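Local coordinates for protein eukaryotic peptide chain release factor GTP-binding subunit (Schizosaccharomyces pombe, PDB 1R5B) that acts as the GTP-binding subunit of a eukaryotic translation release factor, akin to the elongation factors and built on a P-loop GTPase domain, at residues A[62-70]-A[113-121]; A[169-177]-A[210-220]. All coordinates share one frame; numbering follows the deposited sequence.

Contact 1. Residues A[62-70]-A[113-121]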
loop_
_atom_site.group_PDB
_atom_site.type_symbol
_atom_site.label_atom_id
_atom_site.label_comp_id
_atom_site.label_asym_id
_atom_site.label_seq_id
_atom_site.Cartn_x
_atom_site.Cartn_y
_atom_site.Cartn_z
ATOM N N ASN A 62 -16.854 12.149 -9.677
ATOM C CA ASN A 62 -15.903 12.687 -10.640
ATOM C C ASN A 62 -14.632 11.823 -10.719
ATOM O O ASN A 62 -13.989 11.728 -11.769
ATOM C CB ASN A 62 -15.597 14.141 -10.271
ATOM C CG ASN A 62 -14.771 14.862 -11.324
ATOM O OD1 ASN A 62 -15.265 15.233 -12.407
ATOM N ND2 ASN A 62 -13.497 15.082 -11.001
ATOM N N ILE A 63 -14.291 11.174 -9.608
ATOM C CA ILE A 63 -13.173 10.240 -9.594
ATOM C C ILE A 63 -13.569 9.041 -10.432
ATOM O O ILE A 63 -12.812 8.628 -11.276
ATOM C CB ILE A 63 -12.784 9.832 -8.164
ATOM C CG1 ILE A 63 -12.009 10.960 -7.504
ATOM C CG2 ILE A 63 -11.914 8.586 -8.168
ATOM C CD1 ILE A 63 -11.795 10.773 -6.025
ATOM N N LEU A 64 -14.778 8.527 -10.246
ATOM C CA LEU A 64 -15.229 7.379 -11.013
ATOM C C LEU A 64 -15.216 7.687 -12.490
ATOM O O LEU A 64 -14.911 6.810 -13.300
ATOM C CB LEU A 64 -16.632 6.940 -10.581
ATOM C CG LEU A 64 -16.677 6.313 -9.183
ATOM C CD1 LEU A 64 -18.100 6.157 -8.680
ATOM C CD2 LEU A 64 -15.945 4.972 -9.166
ATOM N N PHE A 65 -15.522 8.935 -12.841
ATOM C CA PHE A 65 -15.627 9.324 -14.240
ATOM C C PHE A 65 -14.255 9.470 -14.881
ATOM O O PHE A 65 -14.007 8.915 -15.949
ATOM C CB PHE A 65 -16.404 10.634 -14.383
ATOM C CG PHE A 65 -16.365 11.221 -15.770
ATOM C CD1 PHE A 65 -16.716 10.454 -16.877
ATOM C CD2 PHE A 65 -15.975 12.544 -15.972
ATOM C CE1 PHE A 65 -16.678 10.995 -18.158
ATOM C CE2 PHE A 65 -15.944 13.091 -17.256
ATOM C CZ PHE A 65 -16.288 12.309 -18.347
ATOM N N LEU A 66 -13.369 10.222 -14.231
ATOM C CA LEU A 66 -12.038 10.490 -14.786
ATOM C C LEU A 66 -11.184 9.237 -14.867
ATOM O O LEU A 66 -10.255 9.147 -15.668
ATOM C CB LEU A 66 -11.319 11.532 -13.952
ATOM C CG LEU A 66 -11.956 12.902 -14.109
ATOM C CD1 LEU A 66 -11.528 13.741 -12.961
ATOM C CD2 LEU A 66 -11.572 13.559 -15.418
ATOM N N THR A 67 -11.547 8.261 -14.055
ATOM C CA THR A 67 -10.821 7.023 -13.919
ATOM C C THR A 67 -11.454 5.902 -14.772
ATOM O O THR A 67 -11.050 4.757 -14.694
ATOM C CB THR A 67 -10.802 6.720 -12.410
ATOM O OG1 THR A 67 -9.583 6.093 -12.038
ATOM C CG2 THR A 67 -11.903 5.775 -11.977
ATOM N N GLY A 68 -12.462 6.247 -15.575
ATOM C CA GLY A 68 -13.055 5.342 -16.548
ATOM C C GLY A 68 -13.987 4.253 -16.032
ATOM O O GLY A 68 -14.357 3.357 -16.788
ATOM N N MET A 69 -14.368 4.310 -14.761
ATOM C CA MET A 69 -15.299 3.333 -14.187
ATOM C C MET A 69 -16.761 3.590 -14.580
ATOM O O MET A 69 -17.551 2.651 -14.702
ATOM C CB MET A 69 -15.170 3.318 -12.661
ATOM C CG MET A 69 -14.822 1.957 -12.093
ATOM S SD MET A 69 -13.269 1.273 -12.691
ATOM C CE MET A 69 -12.187 2.530 -12.374
ATOM N N VAL A 70 -17.128 4.856 -14.768
ATOM C CA VAL A 70 -18.476 5.208 -15.213
ATOM C C VAL A 70 -18.417 6.268 -16.311
ATOM O O VAL A 70 -17.441 7.010 -16.410
ATOM C CB VAL A 70 -19.360 5.699 -14.032
ATOM C CG1 VAL A 70 -19.475 4.619 -12.966
ATOM C CG2 VAL A 70 -18.814 6.991 -13.417
ATOM N N ARG A 113 -20.462 -2.909 -5.265
ATOM C CA ARG A 113 -19.605 -2.116 -4.371
ATOM C C ARG A 113 -18.667 -1.215 -5.173
ATOM O O ARG A 113 -17.704 -1.696 -5.754
ATOM C CB ARG A 113 -18.788 -3.044 -3.472
ATOM C CG ARG A 113 -18.145 -2.345 -2.279
ATOM C CD ARG A 113 -19.000 -2.357 -1.009
ATOM N NE ARG A 113 -19.182 -1.014 -0.448
ATOM C CZ ARG A 113 -19.822 -0.748 0.690
ATOM N NH1 ARG A 113 -20.346 -1.722 1.429
ATOM N NH2 ARG A 113 -19.938 0.510 1.096
ATOM N N ALA A 114 -18.944 0.086 -5.206
ATOM C CA ALA A 114 -18.216 0.986 -6.101
ATOM C C ALA A 114 -16.736 1.016 -5.764
ATOM O O ALA A 114 -16.372 1.002 -4.600
ATOM C CB ALA A 114 -18.794 2.397 -6.048
ATOM N N TYR A 115 -15.896 1.041 -6.793
ATOM C CA TYR A 115 -14.460 1.200 -6.630
ATOM C C TYR A 115 -13.860 1.984 -7.802
ATOM O O TYR A 115 -14.492 2.142 -8.842
ATOM C CB TYR A 115 -13.799 -0.179 -6.515
ATOM C CG TYR A 115 -13.802 -0.993 -7.802
ATOM C CD1 TYR A 115 -12.816 -0.806 -8.767
ATOM C CD2 TYR A 115 -14.784 -1.960 -8.046
ATOM C CE1 TYR A 115 -12.810 -1.549 -9.949
ATOM C CE2 TYR A 115 -14.785 -2.713 -9.231
ATOM C CZ TYR A 115 -13.797 -2.499 -10.176
ATOM O OH TYR A 115 -13.775 -3.219 -11.358
ATOM N N PHE A 116 -12.631 2.455 -7.633
ATOM C CA PHE A 116 -11.899 3.103 -8.709
ATOM C C PHE A 116 -10.415 2.761 -8.653
ATOM O O PHE A 116 -9.929 2.282 -7.645
ATOM C CB PHE A 116 -12.094 4.610 -8.649
ATOM C CG PHE A 116 -11.518 5.259 -7.422
ATOM C CD1 PHE A 116 -10.239 5.799 -7.444
ATOM C CD2 PHE A 116 -12.256 5.346 -6.259
ATOM C CE1 PHE A 116 -9.703 6.413 -6.331
ATOM C CE2 PHE A 116 -11.723 5.957 -5.130
ATOM C CZ PHE A 116 -10.439 6.493 -5.169
ATOM N N GLU A 117 -9.692 3.017 -9.737
ATOM C CA GLU A 117 -8.294 2.607 -9.822
ATOM C C GLU A 117 -7.351 3.728 -10.188
ATOM O O GLU A 117 -7.700 4.649 -10.910
ATOM C CB GLU A 117 -8.108 1.481 -10.841
ATOM C CG GLU A 117 -8.974 0.261 -10.598
ATOM C CD GLU A 117 -8.466 -0.965 -11.338
ATOM O OE1 GLU A 117 -7.619 -0.806 -12.238
ATOM O OE2 GLU A 117 -8.907 -2.087 -11.020
ATOM N N THR A 118 -6.151 3.619 -9.641
ATOM C CA THR A 118 -4.978 4.366 -10.054
ATOM C C THR A 118 -3.992 3.332 -10.592
ATOM O O THR A 118 -4.340 2.153 -10.696
ATOM C CB THR A 118 -4.385 5.077 -8.838
ATOM O OG1 THR A 118 -4.072 4.119 -7.799
ATOM C CG2 THR A 118 -5.417 6.028 -8.227
ATOM N N GLU A 119 -2.763 3.752 -10.900
ATOM C CA GLU A 119 -1.799 2.867 -11.560
ATOM C C GLU A 119 -1.516 1.633 -10.706
ATOM O O GLU A 119 -1.509 0.521 -11.218
ATOM C CB GLU A 119 -0.497 3.614 -11.876
ATOM C CG GLU A 119 0.462 2.879 -12.810
ATOM C CD GLU A 119 1.866 3.485 -12.857
ATOM O OE1 GLU A 119 2.757 2.920 -13.543
ATOM O OE2 GLU A 119 2.090 4.536 -12.215
ATOM N N HIS A 120 -1.320 1.821 -9.400
ATOM C CA HIS A 120 -0.919 0.723 -8.526
ATOM C C HIS A 120 -2.017 0.176 -7.615
ATOM O O HIS A 120 -1.811 -0.860 -6.992
ATOM C CB HIS A 120 0.261 1.155 -7.658
ATOM C CG HIS A 120 1.431 1.667 -8.438
ATOM N ND1 HIS A 120 2.205 0.854 -9.242
ATOM C CD2 HIS A 120 1.971 2.905 -8.524
ATOM C CE1 HIS A 120 3.163 1.576 -9.798
ATOM N NE2 HIS A 120 3.047 2.822 -9.373
ATOM N N ARG A 121 -3.163 0.850 -7.517
ATOM C CA ARG A 121 -4.153 0.491 -6.492
ATOM C C ARG A 121 -5.603 0.454 -6.956
ATOM O O ARG A 121 -5.994 1.189 -7.860
ATOM C CB ARG A 121 -4.060 1.466 -5.321
ATOM C CG ARG A 121 -2.832 1.276 -4.469
ATOM C CD ARG A 121 -2.629 2.345 -3.390
ATOM N NE ARG A 121 -1.489 2.010 -2.556
ATOM C CZ ARG A 121 -0.917 2.818 -1.675
ATOM N NH1 ARG A 121 -1.368 4.052 -1.463
ATOM N NH2 ARG A 121 0.121 2.369 -0.990
#
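I63 and L64 on helix 62-66 meet F116 on strand 115-117, the segment axes passing 8.2 Å apart with their N-to-C directions at 47°. F116 is the aromatic platform of the contact. Its CG sits between the backbone N and the carbonyl carbon (chi1 65°), a setting that presents one ring face to the helix. Over that face lies the CG2 methyl of I63, a CH-pi contact 3.4 Å from the F116 ring centroid and 16° off its normal. A branched residue suits this place, since one branch can reach the ring while the side chain also packs on F48 of strand 42-50. L64 uses its CD2 methyl, which comes within 3.2 Å of Y115 O. T67, just past the helix, approaches the base of the aromatic side chain, its CG2 lying 3.5 Å from F116 CB. M69 has a flexible, doubly bent chain that lets its SD come obliquely to 4.0 Å from Y115 CE1, a Met-aromatic contact, and brings its CE to 3.7 Å from F116 CA. The Y115 ring also makes a cation-pi contact with R122, which forms a salt bridge with E117. The path of the chain from T67 to M69 follows from how the helix ends: G68 adopts positive phi, easily reached without a side chain, and M69 N bonds to L64 O at 2.9 Å. This is a Schellman motif, and it closes the helix of a strand-loop-helix unit, consistent with a P-loop, against strand 115-117, one of the two outermost strands of the GTPase-domain sheet.

Contact 2. Residues A[169-177]-A[210-220]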
loop_
_atom_site.group_PDB
_atom_site.type_symbol
_atom_site.label_atom_id
_atom_site.label_comp_id
_atom_site.label_asym_id
_atom_site.label_seq_id
_atom_site.Cartn_x
_atom_site.Cartn_y
_atom_site.Cartn_z
ATOM N N THR A 169 -18.396 20.301 10.994
ATOM C CA THR A 169 -16.983 19.971 10.834
ATOM C C THR A 169 -16.342 19.337 12.078
ATOM O O THR A 169 -15.452 18.504 11.952
ATOM C CB THR A 169 -16.202 21.222 10.405
ATOM O OG1 THR A 169 -16.689 21.664 9.139
ATOM C CG2 THR A 169 -14.719 20.905 10.155
ATOM N N ARG A 170 -16.791 19.735 13.263
ATOM C CA ARG A 170 -16.323 19.127 14.500
ATOM C C ARG A 170 -16.701 17.654 14.489
ATOM O O ARG A 170 -15.857 16.781 14.646
ATOM C CB ARG A 170 -16.940 19.805 15.717
ATOM C CG ARG A 170 -16.679 19.068 17.019
ATOM C CD ARG A 170 -16.819 19.912 18.252
ATOM N NE ARG A 170 -15.899 19.476 19.304
ATOM C CZ ARG A 170 -15.416 20.263 20.278
ATOM N NH1 ARG A 170 -15.757 21.554 20.363
ATOM N NH2 ARG A 170 -14.586 19.752 21.186
ATOM N N GLU A 171 -17.983 17.396 14.280
ATOM C CA GLU A 171 -18.513 16.044 14.226
ATOM C C GLU A 171 -17.824 15.214 13.129
ATOM O O GLU A 171 -17.596 14.020 13.306
ATOM C CB GLU A 171 -20.026 16.102 14.030
ATOM C CG GLU A 171 -20.683 14.795 13.616
ATOM C CD GLU A 171 -22.194 14.928 13.521
ATOM O OE1 GLU A 171 -22.825 15.228 14.569
ATOM O OE2 GLU A 171 -22.739 14.749 12.398
ATOM N N HIS A 172 -17.457 15.858 12.026
ATOM C CA HIS A 172 -16.771 15.173 10.941
ATOM C C HIS A 172 -15.363 14.745 11.323
ATOM O O HIS A 172 -14.936 13.648 10.960
ATOM C CB HIS A 172 -16.739 16.043 9.692
ATOM C CG HIS A 172 -18.075 16.183 9.038
ATOM N ND1 HIS A 172 -18.308 17.041 7.985
ATOM C CD2 HIS A 172 -19.258 15.582 9.303
ATOM C CE1 HIS A 172 -19.574 16.957 7.628
ATOM N NE2 HIS A 172 -20.172 16.084 8.413
ATOM N N ALA A 173 -14.642 15.593 12.045
ATOM C CA ALA A 173 -13.302 15.233 12.499
ATOM C C ALA A 173 -13.380 14.150 13.575
ATOM O O ALA A 173 -12.576 13.217 13.578
ATOM C CB ALA A 173 -12.560 16.450 13.016
ATOM N N VAL A 174 -14.350 14.263 14.475
ATOM C CA VAL A 174 -14.587 13.211 15.462
ATOM C C VAL A 174 -14.930 11.880 14.760
ATOM O O VAL A 174 -14.510 10.805 15.202
ATOM C CB VAL A 174 -15.704 13.603 16.431
ATOM C CG1 VAL A 174 -16.177 12.403 17.261
ATOM C CG2 VAL A 174 -15.223 14.734 17.344
ATOM N N LEU A 175 -15.655 11.963 13.650
ATOM C CA LEU A 175 -16.006 10.777 12.887
ATOM C C LEU A 175 -14.761 10.128 12.293
ATOM O O LEU A 175 -14.621 8.918 12.350
ATOM C CB LEU A 175 -17.014 11.117 11.788
ATOM C CG LEU A 175 -17.645 9.940 11.043
ATOM C CD1 LEU A 175 -18.408 9.037 11.995
ATOM C CD2 LEU A 175 -18.565 10.462 9.937
ATOM N N ALA A 176 -13.850 10.926 11.746
ATOM C CA ALA A 176 -12.633 10.385 11.165
ATOM C C ALA A 176 -11.789 9.656 12.219
ATOM O O ALA A 176 -11.235 8.593 11.951
ATOM C CB ALA A 176 -11.823 11.477 10.517
ATOM N N ARG A 177 -11.704 10.233 13.414
ATOM C CA ARG A 177 -10.989 9.621 14.522
ATOM C C ARG A 177 -11.681 8.315 14.941
ATOM O O ARG A 177 -11.020 7.289 15.113
ATOM C CB ARG A 177 -10.869 10.608 15.702
ATOM C CG ARG A 177 -9.586 10.497 16.530
ATOM C CD ARG A 177 -8.251 10.500 15.730
ATOM N NE ARG A 177 -7.431 11.653 16.045
ATOM C CZ ARG A 177 -6.144 11.808 15.700
ATOM N NH1 ARG A 177 -5.479 10.899 14.986
ATOM N NH2 ARG A 177 -5.509 12.912 16.063
ATOM N N LEU A 210 -8.180 25.059 9.543
ATOM C CA LEU A 210 -8.486 23.645 9.722
ATOM C C LEU A 210 -7.436 23.003 10.642
ATOM O O LEU A 210 -7.751 22.185 11.501
ATOM C CB LEU A 210 -8.548 22.915 8.381
ATOM C CG LEU A 210 -9.917 22.911 7.715
ATOM C CD1 LEU A 210 -9.765 22.720 6.232
ATOM C CD2 LEU A 210 -10.797 21.820 8.285
ATOM N N SER A 211 -6.192 23.422 10.466
ATOM C CA SER A 211 -5.079 22.909 11.244
ATOM C C SER A 211 -5.258 23.195 12.740
ATOM O O SER A 211 -5.097 22.317 13.573
ATOM C CB SER A 211 -3.786 23.531 10.726
ATOM O OG SER A 211 -2.693 23.004 11.428
ATOM N N MET A 212 -5.617 24.423 13.078
ATOM C CA MET A 212 -5.900 24.760 14.473
ATOM C C MET A 212 -7.123 23.988 15.002
ATOM O O MET A 212 -7.086 23.430 16.091
ATOM C CB MET A 212 -6.091 26.263 14.626
ATOM C CG MET A 212 -4.822 27.065 14.341
ATOM S SD MET A 212 -3.398 26.572 15.355
ATOM C CE MET A 212 -3.550 27.714 16.643
ATOM N N PHE A 213 -8.174 23.900 14.196
ATOM C CA PHE A 213 -9.445 23.354 14.647
ATOM C C PHE A 213 -9.377 21.840 14.829
ATOM O O PHE A 213 -9.893 21.314 15.803
ATOM C CB PHE A 213 -10.548 23.765 13.661
ATOM C CG PHE A 213 -11.920 23.230 13.985
ATOM C CD1 PHE A 213 -12.790 23.957 14.765
ATOM C CD2 PHE A 213 -12.351 22.017 13.458
ATOM C CE1 PHE A 213 -14.065 23.480 15.046
ATOM C CE2 PHE A 213 -13.616 21.535 13.736
ATOM C CZ PHE A 213 -14.472 22.270 14.534
ATOM N N LEU A 214 -8.724 21.154 13.894
ATOM C CA LEU A 214 -8.654 19.692 13.899
ATOM C C LEU A 214 -7.822 19.183 15.067
ATOM O O LEU A 214 -8.143 18.165 15.675
ATOM C CB LEU A 214 -8.074 19.174 12.589
ATOM C CG LEU A 214 -9.013 19.264 11.383
ATOM C CD1 LEU A 214 -8.248 18.902 10.110
ATOM C CD2 LEU A 214 -10.227 18.356 11.540
ATOM N N ARG A 215 -6.754 19.902 15.383
ATOM C CA ARG A 215 -5.999 19.647 16.602
ATOM C C ARG A 215 -6.878 19.863 17.841
ATOM O O ARG A 215 -6.888 19.039 18.749
ATOM C CB ARG A 215 -4.755 20.549 16.663
ATOM C CG ARG A 215 -3.902 20.391 17.941
ATOM C CD ARG A 215 -3.338 18.986 18.155
ATOM N NE ARG A 215 -2.674 18.861 19.456
ATOM C CZ ARG A 215 -2.063 17.757 19.902
ATOM N NH1 ARG A 215 -2.035 16.654 19.172
ATOM N NH2 ARG A 215 -1.485 17.754 21.094
ATOM N N ARG A 216 -7.617 20.960 17.887
ATOM C CA ARG A 216 -8.400 21.256 19.076
ATOM C C ARG A 216 -9.465 20.200 19.337
ATOM O O ARG A 216 -9.605 19.720 20.454
ATOM C CB ARG A 216 -9.053 22.633 18.985
ATOM C CG ARG A 216 -9.827 23.004 20.233
ATOM C CD ARG A 216 -10.289 24.451 20.290
ATOM N NE ARG A 216 -11.703 24.554 19.950
ATOM C CZ ARG A 216 -12.185 24.962 18.777
ATOM N NH1 ARG A 216 -11.374 25.351 17.790
ATOM N NH2 ARG A 216 -13.499 25.000 18.592
ATOM N N VAL A 217 -10.224 19.848 18.311
ATOM C CA VAL A 217 -11.411 19.032 18.518
ATOM C C VAL A 217 -11.111 17.545 18.392
ATOM O O VAL A 217 -11.902 16.725 18.832
ATOM C CB VAL A 217 -12.553 19.433 17.567
ATOM C CG1 VAL A 217 -12.777 20.942 17.611
ATOM C CG2 VAL A 217 -12.286 18.964 16.134
ATOM N N ALA A 218 -9.971 17.199 17.810
ATOM C CA ALA A 218 -9.666 15.796 17.538
ATOM C C ALA A 218 -8.194 15.412 17.584
ATOM O O ALA A 218 -7.854 14.317 17.223
ATOM C CB ALA A 218 -10.275 15.377 16.197
ATOM N N GLY A 219 -7.326 16.295 18.044
ATOM C CA GLY A 219 -5.947 15.934 18.311
ATOM C C GLY A 219 -5.003 15.817 17.128
ATOM O O GLY A 219 -3.816 15.613 17.348
ATOM N N TYR A 220 -5.494 15.965 15.897
ATOM C CA TYR A 220 -4.622 15.871 14.717
ATOM C C TYR A 220 -3.512 16.921 14.757
ATOM O O TYR A 220 -3.792 18.109 14.806
ATOM C CB TYR A 220 -5.415 16.027 13.417
ATOM C CG TYR A 220 -6.370 14.904 13.150
ATOM C CD1 TYR A 220 -7.731 15.054 13.363
ATOM C CD2 TYR A 220 -5.909 13.668 12.697
ATOM C CE1 TYR A 220 -8.616 13.997 13.128
ATOM C CE2 TYR A 220 -6.784 12.607 12.449
ATOM C CZ TYR A 220 -8.134 12.776 12.663
ATOM O OH TYR A 220 -9.004 11.734 12.422
HETATM O O HOH W 1 -13.981 17.041 20.281
#
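A173 packs its CB 3.4 Å from L214 CD2, and V217 and A218 close round the same methyl group; alanine is small enough to let the two helices draw together. These are successive helices flanking the parallel part of the sheet of a P-loop domain, joined through strand 184-189, and their segments cross at 63° with 9.3 Å between axes. Toward the start of helix 169-177, F213 extends with CG anti to its backbone N (chi1 178°) and sets its ring edge against the other backbone, F213 CZ lying 3.6 Å from R170 CA. T169 CG2 meets this ring obliquely, while F163 packs on it edge-to-face. Farther out, R170 lays one face of its guanidinium over V217, whose CG1 is 3.8 Å from R170 CZ. The long side chain thus shields a valine near the surface and still reaches solvent, where a water accepts from R170 NH2 and donates to V217 O at 2.6 Å. R216 brings a second positive group close by, so the pair is probably mildly unfavourable unless screened. At the other end Y220 offers a ring face to R177: guanidinium and ring are stacked, their centres 3.6 Å apart and planes at 14°, a cation-pi contact. The Y220 hydroxyl bonds to I181 O, which helps fix the ring. Between A218 and Y220 the chain turns with positive phi at G219, a conformation that suits a residue without a side chain. Held flat by the stack, R177 grips A218 O side-on with NE and NH2, the NE bond being 2.9 Å long and nearly in line with the carbonyl.

Both contacts belong to the GTPase domain and are built round its six-stranded mixed sheet, yet they do not touch: their centres are 28 Å apart and their nearest atoms about 13 Å. Along the chain they come in series, contact 1 closing before contact 2 opens. Contact 1 joins helix 56-66 to strand 115-117, the outermost strand at one end of the sheet, whereas the helices of contact 2 pack on strands 147-153, 184-189 and 226-230, the last being outermost at the other end. Together they show how one sheet organises the domain: a helix is fitted to a short edge strand in the first case, and helix to helix in the second.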